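Putative uncharacterized protein (Chaetomium thermophilum, PDB 5T8V) probably helps load cohesin onto chromatin as an SCC2/Nipped-B family protein, represented here by its C-terminal HEAT-repeat fragment. Local coordinates at residues A[980-983]-A[984-987]; A[1034-1037]-A[1038-1042]. All coordinates share one frame; numbering follows the deposited sequence.

How the contacts relate
Contact 1 (980-987) and contact 2 (1034-1042) are two stretches of neighbouring helices in the C-terminal, HEAT-repeat part of this cohesin loader. Contact 1 comes first along the chain, at the end of helix 969-986. Contact 2 follows on helix 1026-1042, with helix 1009-1016 between them in sequence. Their centres lie about 8 Å apart, and both sit about 60 Å from the centre of the elongated chain, on the same side of it. The two stretches run in roughly the same direction. V980 packs on C1035, and K985 O has a probable hydrogen bond with S1042 OG at 2.7 Å. Each contact is local to its own helix; these links join the two helices side by side.

Contact 1 (A[980-983]-A[984-987]); sequences VGMA and GKHC
K985 and H986 both meet the side chain of M982 in the last turn of helix 969-986, one of the helices of the HEAT-repeat array. The turn is made by i to i+4 backbone bonds. G984 N donates to V980 O, K985 N to G981 O and H986 N to M982 O.

The side chain of K985 runs along this turn. Its CB sits 3.3 Å from M982 O and also lies near G981 O. Its CG is anti to the backbone N (chi1 178°). This places CG above one face of the H986 ring, 4.0 Å from the plane and offset toward the rim. The next atom, CD, meets the methyl CE of M982 at 3.7 Å. The chain stays extended to NZ, which leaves the apolar contacts. NZ makes a weak hydrogen bond to Q1041 OE1 of helix 1026-1042 and a long, weak ion pair with D923 of helix 919-935.

M982 is bent at both chi2 and chi3. The bends bring CE round to the edge of the H986 ring, in its plane, 3.5 Å from H986 NE2. The two side chains lie alongside each other and point the same way. The ring therefore has K985 CG over one face and a methyl at its edge. H986 NE2 also makes a weak hydrogen bond to D923 OD1, so D923 is a polar partner of both K985 and H986. M982 itself packs on L922 and D923 of that helix.

On another side of the turn, A983 rests on V946 of helix 940-960. C987, the first residue to leave helical geometry, closes the turn. Its N donates to A983 O at 2.8 Å, while its SG lies 3.9 Å from A983 CB.

Contact 2 (A[1034-1037]-A[1038-1042]); sequences DCVG and LVCQS
The D1034 carboxylate has L1038 CD1 standing above its plane at the OD1 end, with OD1 and CD1 3.2 Å apart. L1038 CG approaches OD1 from the same side. The two side chains slant across each other, one helical turn apart. L1038 CG is anti to the carbonyl carbon, beside the backbone N (chi1 -66°), which turns CD1 toward the preceding turn and D1034. The Q1041 amide passes G1037 O more loosely, with NE2 3.9 Å away.

Both segments belong to helix 1026-1042 of the HEAT-repeat array. L1038 N, V1039 N, C1040 N and Q1041 N donate to the carbonyls four residues earlier. G1037 O also takes a hydrogen bond from S1074 OG of helix 1065-1086.

V1036 CG2 meets C1040 SG at 3.8 Å. V1036 and V1039 both pack on V1013 of helix 1009-1016. L1038 instead leans on helix 969-986. With an alanine here, the D1034 carboxylate would probably lose its apolar neighbour and a gap would open against M982 and K985 of that helix.

CD1 offers OD1 no bond. L1038 gives the carboxylate an apolar neighbour at OD1, while R919 pairs with OD2 in a salt bridge.

Contact 1 (A[980-983]-A[984-987])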
ATOM      1  N   VAL A 980      36.426  38.656 -34.940  1.00 37.20           N
ATOM      2  CA  VAL A 980      37.793  38.150 -34.844  1.00 37.53           C
ATOM      3  C   VAL A 980      37.864  36.995 -33.854  1.00 37.15           C
ATOM      4  O   VAL A 980      38.505  35.969 -34.117  1.00 37.48           O
ATOM      5  CB  VAL A 980      38.756  39.288 -34.455  1.00 38.04           C
ATOM      6  CG1 VAL A 980      40.174  38.752 -34.252  1.00 38.64           C
ATOM      7  CG2 VAL A 980      38.748  40.375 -35.517  1.00 38.73           C
ATOM      8  N   GLY A 981      37.203  37.138 -32.705  1.00 41.18           N
ATOM      9  CA  GLY A 981      37.301  36.118 -31.674  1.00 41.58           C
ATOM     10  C   GLY A 981      36.680  34.804 -32.102  1.00 41.11           C
ATOM     11  O   GLY A 981      37.281  33.737 -31.939  1.00 41.77           O
ATOM     12  N   MET A 982      35.466  34.859 -32.652  1.00 51.65           N
ATOM     13  CA  MET A 982      34.825  33.639 -33.127  1.00 51.37           C
ATOM     14  C   MET A 982      35.636  32.995 -34.243  1.00 51.38           C
ATOM     15  O   MET A 982      35.824  31.771 -34.264  1.00 51.95           O
ATOM     16  CB  MET A 982      33.404  33.948 -33.600  1.00 51.63           C
ATOM     17  CG  MET A 982      32.475  34.458 -32.505  1.00 52.72           C
ATOM     18  SD  MET A 982      32.472  33.434 -31.016  1.00 54.82           S
ATOM     19  CE  MET A 982      32.369  31.799 -31.715  1.00 54.60           C
ATOM     20  N   ALA A 983      36.130  33.807 -35.180  1.00 42.63           N
ATOM     21  CA  ALA A 983      36.986  33.283 -36.238  1.00 42.76           C
ATOM     22  C   ALA A 983      38.168  32.527 -35.647  1.00 44.40           C
ATOM     23  O   ALA A 983      38.448  31.387 -36.031  1.00 44.83           O
ATOM     24  CB  ALA A 983      37.465  34.423 -37.136  1.00 42.54           C
ATOM     25  N   GLY A 984      38.867  33.148 -34.696  1.00 40.38           N
ATOM     26  CA  GLY A 984      39.958  32.462 -34.026  1.00 42.15           C
ATOM     27  C   GLY A 984      39.514  31.192 -33.329  1.00 42.42           C
ATOM     28  O   GLY A 984      40.285  30.234 -33.226  1.00 44.14           O
ATOM     29  N   LYS A 985      38.268  31.160 -32.850  1.00 39.65           N
ATOM     30  CA  LYS A 985      37.776  29.977 -32.150  1.00 40.85           C
ATOM     31  C   LYS A 985      37.584  28.809 -33.107  1.00 42.48           C
ATOM     32  O   LYS A 985      38.009  27.683 -32.820  1.00 43.78           O
ATOM     33  CB  LYS A 985      36.464  30.297 -31.430  1.00 39.53           C
ATOM     34  CG  LYS A 985      35.856  29.099 -30.706  1.00 39.90           C
ATOM     35  CD  LYS A 985      34.644  29.496 -29.882  1.00 39.19           C
ATOM     36  CE  LYS A 985      34.011  28.296 -29.194  1.00 39.62           C
ATOM     37  NZ  LYS A 985      33.340  28.672 -27.917  1.00 39.89           N
ATOM     38  N   HIS A 986      36.945  29.052 -34.252  1.00 38.63           N
ATOM     39  CA  HIS A 986      36.559  27.972 -35.154  1.00 39.94           C
ATOM     40  C   HIS A 986      37.534  27.768 -36.306  1.00 44.07           C
ATOM     41  O   HIS A 986      37.906  26.629 -36.604  1.00 45.80           O
ATOM     42  CB  HIS A 986      35.156  28.236 -35.707  1.00 38.30           C
ATOM     43  CG  HIS A 986      34.088  28.205 -34.661  1.00 37.87           C
ATOM     44  ND1 HIS A 986      33.522  27.032 -34.213  1.00 38.23           N
ATOM     45  CD2 HIS A 986      33.491  29.202 -33.965  1.00 37.35           C
ATOM     46  CE1 HIS A 986      32.620  27.307 -33.288  1.00 38.00           C
ATOM     47  NE2 HIS A 986      32.580  28.618 -33.121  1.00 37.47           N
ATOM     48  N   CYS A 987      37.952  28.844 -36.967  1.00 61.60           N
ATOM     49  CA  CYS A 987      38.786  28.762 -38.162  1.00 65.69           C
ATOM     50  C   CYS A 987      40.119  29.443 -37.888  1.00 71.06           C
ATOM     51  O   CYS A 987      40.178  30.670 -37.756  1.00 71.81           O
ATOM     52  CB  CYS A 987      38.081  29.404 -39.354  1.00 63.67           C
ATOM     53  SG  CYS A 987      37.264  30.964 -38.986  1.00 60.71           S
TER

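Contact 2 (A[1034-1037]-A[1038-1042])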
ATOM      1  N   ASP A1034      36.692  39.068 -24.167  1.00 41.59           N
ATOM      2  CA  ASP A1034      35.929  37.988 -24.784  1.00 40.56           C
ATOM      3  C   ASP A1034      36.624  37.495 -26.048  1.00 40.64           C
ATOM      4  O   ASP A1034      36.789  36.286 -26.255  1.00 40.13           O
ATOM      5  CB  ASP A1034      34.513  38.472 -25.100  1.00 40.66           C
ATOM      6  CG  ASP A1034      33.567  37.336 -25.435  1.00 41.17           C
ATOM      7  OD1 ASP A1034      34.045  36.211 -25.693  1.00 41.68           O
ATOM      8  OD2 ASP A1034      32.338  37.568 -25.445  1.00 41.49           O
ATOM      9  N   CYS A1035      37.049  38.427 -26.902  1.00 41.17           N
ATOM     10  CA  CYS A1035      37.731  38.065 -28.139  1.00 41.39           C
ATOM     11  C   CYS A1035      38.994  37.257 -27.856  1.00 42.24           C
ATOM     12  O   CYS A1035      39.145  36.126 -28.334  1.00 42.49           O
ATOM     13  CB  CYS A1035      38.060  39.332 -28.930  1.00 41.76           C
ATOM     14  SG  CYS A1035      39.134  39.075 -30.353  1.00 42.68           S
ATOM     15  N   VAL A1036      39.919  37.825 -27.077  1.00 44.35           N
ATOM     16  CA  VAL A1036      41.172  37.122 -26.801  1.00 46.00           C
ATOM     17  C   VAL A1036      40.909  35.775 -26.142  1.00 46.10           C
ATOM     18  O   VAL A1036      41.674  34.822 -26.340  1.00 47.11           O
ATOM     19  CB  VAL A1036      42.104  37.995 -25.935  1.00 47.77           C
ATOM     20  CG1 VAL A1036      41.451  38.325 -24.617  1.00 46.98           C
ATOM     21  CG2 VAL A1036      43.436  37.296 -25.709  1.00 49.97           C
ATOM     22  N   GLY A1037      39.848  35.670 -25.341  1.00 34.42           N
ATOM     23  CA  GLY A1037      39.515  34.387 -24.741  1.00 34.05           C
ATOM     24  C   GLY A1037      39.088  33.364 -25.778  1.00 34.30           C
ATOM     25  O   GLY A1037      39.560  32.220 -25.777  1.00 34.83           O
ATOM     26  N   LEU A1038      38.186  33.764 -26.681  1.00 34.73           N
ATOM     27  CA  LEU A1038      37.767  32.878 -27.762  1.00 34.65           C
ATOM     28  C   LEU A1038      38.956  32.441 -28.608  1.00 35.95           C
ATOM     29  O   LEU A1038      39.025  31.287 -29.048  1.00 36.68           O
ATOM     30  CB  LEU A1038      36.723  33.577 -28.634  1.00 34.52           C
ATOM     31  CG  LEU A1038      35.383  33.895 -27.972  1.00 33.61           C
ATOM     32  CD1 LEU A1038      34.718  35.077 -28.661  1.00 33.64           C
ATOM     33  CD2 LEU A1038      34.479  32.678 -28.013  1.00 33.64           C
ATOM     34  N   VAL A1039      39.899  33.349 -28.853  1.00 36.48           N
ATOM     35  CA  VAL A1039      41.076  33.000 -29.642  1.00 37.99           C
ATOM     36  C   VAL A1039      41.944  32.001 -28.888  1.00 38.52           C
ATOM     37  O   VAL A1039      42.355  30.971 -29.434  1.00 39.68           O
ATOM     38  CB  VAL A1039      41.868  34.266 -30.011  1.00 38.59           C
ATOM     39  CG1 VAL A1039      43.177  33.906 -30.710  1.00 40.41           C
ATOM     40  CG2 VAL A1039      41.027  35.178 -30.894  1.00 38.33           C
ATOM     41  N   CYS A1040      42.231  32.291 -27.617  1.00 44.26           N
ATOM     42  CA  CYS A1040      43.171  31.471 -26.861  1.00 45.50           C
ATOM     43  C   CYS A1040      42.630  30.067 -26.628  1.00 45.55           C
ATOM     44  O   CYS A1040      43.392  29.093 -26.654  1.00 47.08           O
ATOM     45  CB  CYS A1040      43.497  32.141 -25.528  1.00 45.54           C
ATOM     46  SG  CYS A1040      44.448  33.665 -25.679  1.00 46.75           S
ATOM     47  N   GLN A1041      41.320  29.934 -26.396  1.00 41.11           N
ATOM     48  CA  GLN A1041      40.779  28.619 -26.069  1.00 40.86           C
ATOM     49  C   GLN A1041      41.044  27.609 -27.179  1.00 41.81           C
ATOM     50  O   GLN A1041      41.141  26.407 -26.911  1.00 42.76           O
ATOM     51  CB  GLN A1041      39.280  28.718 -25.776  1.00 39.75           C
ATOM     52  CG  GLN A1041      38.381  28.728 -27.000  1.00 39.38           C
ATOM     53  CD  GLN A1041      36.916  28.767 -26.632  1.00 38.26           C
ATOM     54  OE1 GLN A1041      36.136  27.920 -27.065  1.00 38.46           O
ATOM     55  NE2 GLN A1041      36.532  29.749 -25.823  1.00 37.45           N
ATOM     56  N   SER A1042      41.171  28.073 -28.424  1.00 39.36           N
ATOM     57  CA  SER A1042      41.487  27.203 -29.550  1.00 41.09           C
ATOM     58  C   SER A1042      42.941  27.305 -29.994  1.00 42.76           C
ATOM     59  O   SER A1042      43.376  26.499 -30.825  1.00 44.57           O
ATOM     60  CB  SER A1042      40.573  27.518 -30.737  1.00 41.17           C
ATOM     61  OG  SER A1042      39.235  27.141 -30.458  1.00 40.19           O
TER